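Local coordinates for alpha,alpha-trehalose-phosphate synthase (UDP-forming) (Burkholderia vietnamiensis, PDB 5TVG), which belongs to glycosyltransferase family 20 and has the GT-B architecture of two Rossmann-like domains, with uridine-5'-diphosphate bound in the model, at residues Arg124-Leu129 and His148-Leu153; Ala357-Ser362 and Asn375-Glu380. All coordinates share one frame; numbering follows the deposited sequence.

Contact 1 of 2, residues Arg124-Leu129 and His148-Leu153; sequences RQLAAL and HCLREL
L153 lays one methyl against the helix that carries R124 and A127. Its CD1 stands 3.8 Å from R124 CA and 3.9 Å from A127 CB, so the branch rests on backbone and on the short alanine side chain, while the R124 side chain runs away to its guanidinium end. In L153, chi1 at -59° sets CG anti to the carbonyl carbon, and with chi2 at 166° CD1 reaches the neighbouring helix. No hydrogen bond joins the two segments; the contact is wholly van der Waals. Helices 109-127 and 146-152 flank, along the chain, strand 135-139, which belongs to the parallel part of the mixed sheet in the N-terminal Rossmann-like domain of this GT-B protein. The small A127 lets the backbones come close, with its CA 7.0 Å from CA of L150. On the inner side L126 and L150 are buried, and their branches meet more loosely, CD2 of L126 lying 4.4 Å from CD1 of L150. L150 also packs on A123, V155 and I159, which continues the apolar layer toward strand 159-162. The outer side is open to solvent: R124 and L153 are both exposed there, although L153 gives the contact its shortest approaches.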
loop_
_atom_site.group_PDB
_atom_site.type_symbol
_atom_site.label_atom_id
_atom_site.label_comp_id
_atom_site.label_asym_id
_atom_site.label_seq_id
_atom_site.Cartn_x
_atom_site.Cartn_y
_atom_site.Cartn_z
ATOM N N ARG A 124 -31.083 17.259 25.404
ATOM C CA ARG A 124 -32.530 17.394 25.530
ATOM C C ARG A 124 -33.108 16.240 26.331
ATOM O O ARG A 124 -33.932 16.453 27.222
ATOM C CB ARG A 124 -33.133 17.475 24.129
ATOM C CG ARG A 124 -34.624 17.593 24.034
ATOM C CD ARG A 124 -34.976 17.949 22.598
ATOM N NE ARG A 124 -34.861 16.803 21.687
ATOM C CZ ARG A 124 -33.893 16.608 20.788
ATOM N NH1 ARG A 124 -32.898 17.487 20.641
ATOM N NH2 ARG A 124 -33.932 15.520 20.020
ATOM N N GLN A 125 -32.612 15.018 26.101
ATOM C CA GLN A 125 -33.102 13.867 26.857
ATOM C C GLN A 125 -32.703 13.956 28.323
ATOM O O GLN A 125 -33.504 13.623 29.204
ATOM C CB GLN A 125 -32.581 12.561 26.243
ATOM C CG GLN A 125 -33.099 12.208 24.821
ATOM C CD GLN A 125 -34.494 11.622 24.807
ATOM O OE1 GLN A 125 -35.068 11.344 25.859
ATOM N NE2 GLN A 125 -35.025 11.366 23.603
ATOM N N LEU A 126 -31.477 14.425 28.619
ATOM C CA LEU A 126 -31.083 14.535 30.025
ATOM C C LEU A 126 -31.841 15.655 30.734
ATOM O O LEU A 126 -32.181 15.527 31.919
ATOM C CB LEU A 126 -29.570 14.745 30.163
ATOM C CG LEU A 126 -29.094 15.025 31.605
ATOM C CD1 LEU A 126 -29.257 13.773 32.488
ATOM C CD2 LEU A 126 -27.647 15.505 31.641
ATOM N N ALA A 127 -32.090 16.772 30.044
ATOM C CA ALA A 127 -32.705 17.912 30.712
ATOM C C ALA A 127 -34.021 17.524 31.370
ATOM O O ALA A 127 -34.313 17.959 32.492
ATOM C CB ALA A 127 -32.918 19.055 29.725
ATOM N N ALA A 128 -34.796 16.644 30.727
ATOM C CA ALA A 128 -36.081 16.233 31.285
ATOM C C ALA A 128 -35.945 15.424 32.572
ATOM O O ALA A 128 -36.943 15.230 33.267
ATOM C CB ALA A 128 -36.873 15.423 30.247
ATOM N N LEU A 129 -34.761 14.937 32.901
ATOM C CA LEU A 129 -34.555 14.146 34.107
ATOM C C LEU A 129 -33.951 14.938 35.256
ATOM O O LEU A 129 -33.873 14.413 36.377
ATOM C CB LEU A 129 -33.614 12.967 33.800
ATOM C CG LEU A 129 -34.018 11.972 32.720
ATOM C CD1 LEU A 129 -32.890 10.987 32.557
ATOM C CD2 LEU A 129 -35.332 11.272 33.135
ATOM N N HIS A 148 -22.875 23.439 26.642
ATOM C CA HIS A 148 -23.460 24.496 25.829
ATOM C C HIS A 148 -24.896 24.168 25.476
ATOM O O HIS A 148 -25.782 25.023 25.575
ATOM C CB HIS A 148 -22.625 24.703 24.565
ATOM C CG HIS A 148 -23.309 25.538 23.529
ATOM N ND1 HIS A 148 -23.281 26.914 23.543
ATOM C CD2 HIS A 148 -24.042 25.187 22.443
ATOM C CE1 HIS A 148 -23.974 27.376 22.516
ATOM N NE2 HIS A 148 -24.444 26.350 21.832
ATOM N N CYS A 149 -25.142 22.919 25.070
ATOM C CA CYS A 149 -26.493 22.496 24.705
ATOM C C CYS A 149 -27.425 22.564 25.905
ATOM O O CYS A 149 -28.587 22.964 25.777
ATOM C CB CYS A 149 -26.472 21.075 24.145
ATOM S SG CYS A 149 -25.523 20.828 22.646
ATOM N N LEU A 150 -26.926 22.184 27.081
ATOM C CA LEU A 150 -27.742 22.281 28.287
ATOM C C LEU A 150 -28.050 23.736 28.631
ATOM O O LEU A 150 -29.181 24.053 29.026
ATOM C CB LEU A 150 -27.046 21.572 29.460
ATOM C CG LEU A 150 -26.993 20.028 29.468
ATOM C CD1 LEU A 150 -26.133 19.530 30.615
ATOM C CD2 LEU A 150 -28.419 19.377 29.542
ATOM N N ARG A 151 -27.071 24.644 28.492
ATOM C CA ARG A 151 -27.362 26.050 28.795
ATOM C C ARG A 151 -28.456 26.593 27.891
ATOM O O ARG A 151 -29.297 27.380 28.337
ATOM C CB ARG A 151 -26.117 26.932 28.687
ATOM C CG ARG A 151 -24.987 26.570 29.613
ATOM C CD ARG A 151 -25.304 26.703 31.121
ATOM N NE ARG A 151 -24.069 26.329 31.829
ATOM C CZ ARG A 151 -23.994 25.862 33.071
ATOM N NH1 ARG A 151 -25.090 25.703 33.810
ATOM N NH2 ARG A 151 -22.804 25.534 33.561
ATOM N N GLU A 152 -28.471 26.179 26.613
ATOM C CA GLU A 152 -29.500 26.665 25.695
ATOM C C GLU A 152 -30.880 26.145 26.035
ATOM O O GLU A 152 -31.867 26.702 25.549
ATOM C CB GLU A 152 -29.171 26.272 24.258
ATOM C CG GLU A 152 -27.830 26.802 23.835
ATOM C CD GLU A 152 -27.919 27.692 22.637
ATOM O OE1 GLU A 152 -27.720 27.178 21.516
ATOM O OE2 GLU A 152 -28.208 28.894 22.817
ATOM N N LEU A 153 -30.967 25.066 26.800
ATOM C CA LEU A 153 -32.230 24.560 27.329
ATOM C C LEU A 153 -32.592 25.198 28.666
ATOM O O LEU A 153 -33.552 24.758 29.298
ATOM C CB LEU A 153 -32.145 23.042 27.486
ATOM C CG LEU A 153 -31.850 22.278 26.184
ATOM C CD1 LEU A 153 -31.452 20.856 26.538
ATOM C CD2 LEU A 153 -33.052 22.271 25.211
#

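Contact 2 of 2, residues Ala357-Ser362 and Asn375-Glu380. With MG (magnesium ion), chain O; UDP (uridine-5'-diphosphate), chain I.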
loop_
_atom_site.group_PDB
_atom_site.type_symbol
_atom_site.label_atom_id
_atom_site.label_comp_id
_atom_site.label_asym_id
_atom_site.label_seq_id
_atom_site.Cartn_x
_atom_site.Cartn_y
_atom_site.Cartn_z
ATOM N N ALA A 357 -1.839 -9.986 37.532
ATOM C CA ALA A 357 -0.926 -11.090 37.795
ATOM C C ALA A 357 0.182 -11.185 36.728
ATOM O O ALA A 357 1.292 -11.623 37.051
ATOM C CB ALA A 357 -1.694 -12.409 37.910
ATOM N N PHE A 358 -0.103 -10.813 35.465
ATOM C CA PHE A 358 0.942 -10.775 34.427
ATOM C C PHE A 358 1.991 -9.704 34.734
ATOM O O PHE A 358 3.193 -9.956 34.619
ATOM C CB PHE A 358 0.342 -10.508 33.035
ATOM C CG PHE A 358 -0.648 -11.538 32.567
ATOM C CD1 PHE A 358 -0.607 -12.840 33.032
ATOM C CD2 PHE A 358 -1.642 -11.182 31.655
ATOM C CE1 PHE A 358 -1.533 -13.784 32.600
ATOM C CE2 PHE A 358 -2.589 -12.110 31.223
ATOM C CZ PHE A 358 -2.532 -13.423 31.697
ATOM N N PHE A 359 1.543 -8.489 35.091
ATOM C CA PHE A 359 2.453 -7.399 35.449
ATOM C C PHE A 359 3.386 -7.813 36.582
ATOM O O PHE A 359 4.598 -7.578 36.520
ATOM C CB PHE A 359 1.660 -6.155 35.868
ATOM C CG PHE A 359 0.884 -5.510 34.748
ATOM C CD1 PHE A 359 1.266 -5.689 33.424
ATOM C CD2 PHE A 359 -0.282 -4.775 35.032
ATOM C CE1 PHE A 359 0.548 -5.106 32.394
ATOM C CE2 PHE A 359 -1.004 -4.186 34.016
ATOM C CZ PHE A 359 -0.593 -4.345 32.684
ATOM N N ARG A 360 2.832 -8.422 37.639
ATOM C CA ARG A 360 3.657 -8.842 38.775
ATOM C C ARG A 360 4.729 -9.852 38.360
ATOM O O ARG A 360 5.873 -9.782 38.823
ATOM C CB ARG A 360 2.764 -9.443 39.844
ATOM C CG ARG A 360 3.421 -9.774 41.161
ATOM C CD ARG A 360 2.295 -10.125 42.160
ATOM N NE ARG A 360 2.774 -10.306 43.522
ATOM C CZ ARG A 360 2.749 -9.363 44.456
ATOM N NH1 ARG A 360 2.263 -8.152 44.174
ATOM N NH2 ARG A 360 3.211 -9.636 45.674
ATOM N N MET A 361 4.358 -10.822 37.521
ATOM C CA MET A 361 5.302 -11.854 37.102
ATOM C C MET A 361 6.449 -11.261 36.307
ATOM O O MET A 361 7.568 -11.765 36.387
ATOM C CB MET A 361 4.584 -12.945 36.286
ATOM C CG MET A 361 5.452 -14.186 35.949
ATOM S SD MET A 361 4.617 -15.239 34.701
ATOM C CE MET A 361 2.936 -14.753 35.064
ATOM N N SER A 362 6.197 -10.184 35.560
ATOM C CA SER A 362 7.177 -9.626 34.641
ATOM C C SER A 362 8.300 -8.897 35.366
ATOM O O SER A 362 8.184 -8.496 36.531
ATOM C CB SER A 362 6.530 -8.639 33.678
ATOM O OG SER A 362 6.030 -7.535 34.406
ATOM N N ASN A 375 -2.421 7.331 30.960
ATOM C CA ASN A 375 -2.008 5.926 30.889
ATOM C C ASN A 375 -2.032 5.262 32.270
ATOM O O ASN A 375 -1.077 5.388 33.055
ATOM C CB ASN A 375 -0.612 5.719 30.256
ATOM C CG ASN A 375 -0.381 4.253 29.871
ATOM O OD1 ASN A 375 -0.315 3.365 30.739
ATOM N ND2 ASN A 375 -0.298 3.989 28.562
ATOM N N LEU A 376 -3.122 4.547 32.570
ATOM C CA LEU A 376 -3.305 3.880 33.863
ATOM C C LEU A 376 -2.600 2.535 33.934
ATOM O O LEU A 376 -2.259 2.074 35.038
ATOM C CB LEU A 376 -4.806 3.686 34.152
ATOM C CG LEU A 376 -5.620 4.959 34.337
ATOM C CD1 LEU A 376 -7.134 4.635 34.528
ATOM C CD2 LEU A 376 -5.021 5.768 35.529
ATOM N N VAL A 377 -2.395 1.885 32.781
ATOM C CA VAL A 377 -1.564 0.675 32.735
ATOM C C VAL A 377 -0.221 0.924 33.417
ATOM O O VAL A 377 0.259 0.097 34.207
ATOM C CB VAL A 377 -1.376 0.208 31.277
ATOM C CG1 VAL A 377 -0.195 -0.816 31.145
ATOM C CG2 VAL A 377 -2.690 -0.400 30.722
ATOM N N ALA A 378 0.393 2.078 33.160
ATOM C CA ALA A 378 1.675 2.396 33.804
ATOM C C ALA A 378 1.537 2.386 35.328
ATOM O O ALA A 378 2.353 1.778 36.037
ATOM C CB ALA A 378 2.192 3.749 33.301
ATOM N N LYS A 379 0.464 2.990 35.844
ATOM C CA LYS A 379 0.253 3.006 37.295
ATOM C C LYS A 379 -0.115 1.619 37.800
ATOM O O LYS A 379 0.411 1.165 38.832
ATOM C CB LYS A 379 -0.843 4.019 37.651
ATOM C CG LYS A 379 -0.526 5.432 37.175
ATOM C CD LYS A 379 -1.457 6.506 37.783
ATOM C CE LYS A 379 -0.947 7.931 37.428
ATOM N NZ LYS A 379 -1.749 8.934 38.161
ATOM N N GLU A 380 -0.957 0.904 37.031
ATOM C CA GLU A 380 -1.353 -0.457 37.387
ATOM C C GLU A 380 -0.156 -1.367 37.408
ATOM O O GLU A 380 -0.050 -2.255 38.266
ATOM C CB GLU A 380 -2.410 -1.000 36.401
ATOM C CG GLU A 380 -3.778 -0.295 36.495
ATOM C CD GLU A 380 -4.683 -0.624 35.297
ATOM O OE1 GLU A 380 -5.836 -0.186 35.297
ATOM O OE2 GLU A 380 -4.224 -1.279 34.326
HETATM MG MG MG O . 7.306 -8.276 38.617
HETATM N N1 UDP I . -7.470 -2.914 30.062
HETATM C C2 UDP I . -8.065 -4.117 30.399
HETATM N N3 UDP I . -7.924 -5.119 29.475
HETATM C C4 UDP I . -7.265 -5.048 28.264
HETATM C C5 UDP I . -6.674 -3.762 27.975
HETATM C C6 UDP I . -6.806 -2.755 28.865
HETATM O O2 UDP I . -8.655 -4.292 31.453
HETATM O O4 UDP I . -7.239 -6.052 27.522
HETATM C "C1'" UDP I . -7.607 -1.800 31.028
HETATM C "C2'" UDP I . -6.349 -1.419 31.810
HETATM O "O2'" UDP I . -6.321 -2.187 32.998
HETATM C "C3'" UDP I . -6.645 0.038 32.153
HETATM C "C4'" UDP I . -7.385 0.524 30.915
HETATM O "O4'" UDP I . -8.005 -0.642 30.332
HETATM O "O3'" UDP I . -7.386 0.239 33.352
HETATM C "C5'" UDP I . -6.453 1.101 29.888
HETATM O "O5'" UDP I . -6.482 2.500 30.164
HETATM P PA UDP I . -5.244 3.412 29.878
HETATM O O1A UDP I . -5.477 4.664 30.650
HETATM O O2A UDP I . -3.938 2.673 30.121
HETATM O O3A UDP I . -5.330 3.721 28.315
HETATM P PB UDP I . -6.646 3.837 27.434
HETATM O O1B UDP I . -7.659 4.518 28.360
HETATM O O2B UDP I . -6.306 4.914 26.416
HETATM O O3B UDP I . -7.050 2.526 26.856
HETATM O O HOH W 1 9.717 -8.633 39.385
#
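In the C-terminal Rossmann-like domain of this GT-B fold, helices 352-361 and 376-384 pack beside the uridine-5'-diphosphate pocket, and the ring of F359 bridges them. Its CZ lies 3.9 Å from V377 CG1, the two side chains crossing at about a right angle. E380 meets the ring through its backbone O, oblique to it and 4.1 Å from F359 CD2, and through CB, 4.2 Å from F359 CE2. The F359 torsion (chi1 -68°) sets CG anti to its carbonyl carbon and sends the ring toward the second helix. V377 divides its branches: CG1, anti to the backbone N, meets the ring, whereas CG2 faces the ligand. N375 caps helix 376-384, its OD1 accepting from A378 N in the carbonyl plane. The amides of L376 and V377 at this helix start bond the alpha-phosphate, V377 N reaching O2A nearly straight (170°), and the helix dipole probably adds to the hold on its charge. The main-chain oxygens of R360 and S362 bind the magnesium ion, with Q385 and a water as further ligands. E380 grips both ribose hydroxyls with its carboxylate and also salt-bridges R352: ligand O3' donates to OE1 at 2.5 Å and O2' to OE2 at 2.6 Å.

From the N terminus the chain first lays down the opening strands of the mixed sheet. Contact 1 closes an 18-residue connection there, which leaves helix 109-127, runs through strand 135-139 and returns on helix 146-152. The chain then completes that domain and enters the second, all-parallel sheet. Contact 2 closes a 12-residue connection in it, from helix 352-361 through strand 364-367 to helix 376-384. The two loops follow in series, neither enclosing nor crossing the other. Each thus joins two helices that are linked by one strand, one pair in each Rossmann-like domain. The centres of contact 1 and contact 2 lie about 40 Å apart, on opposite sides of the chain's centre. The nearest atoms of contact 1 and contact 2 are about 23 Å apart.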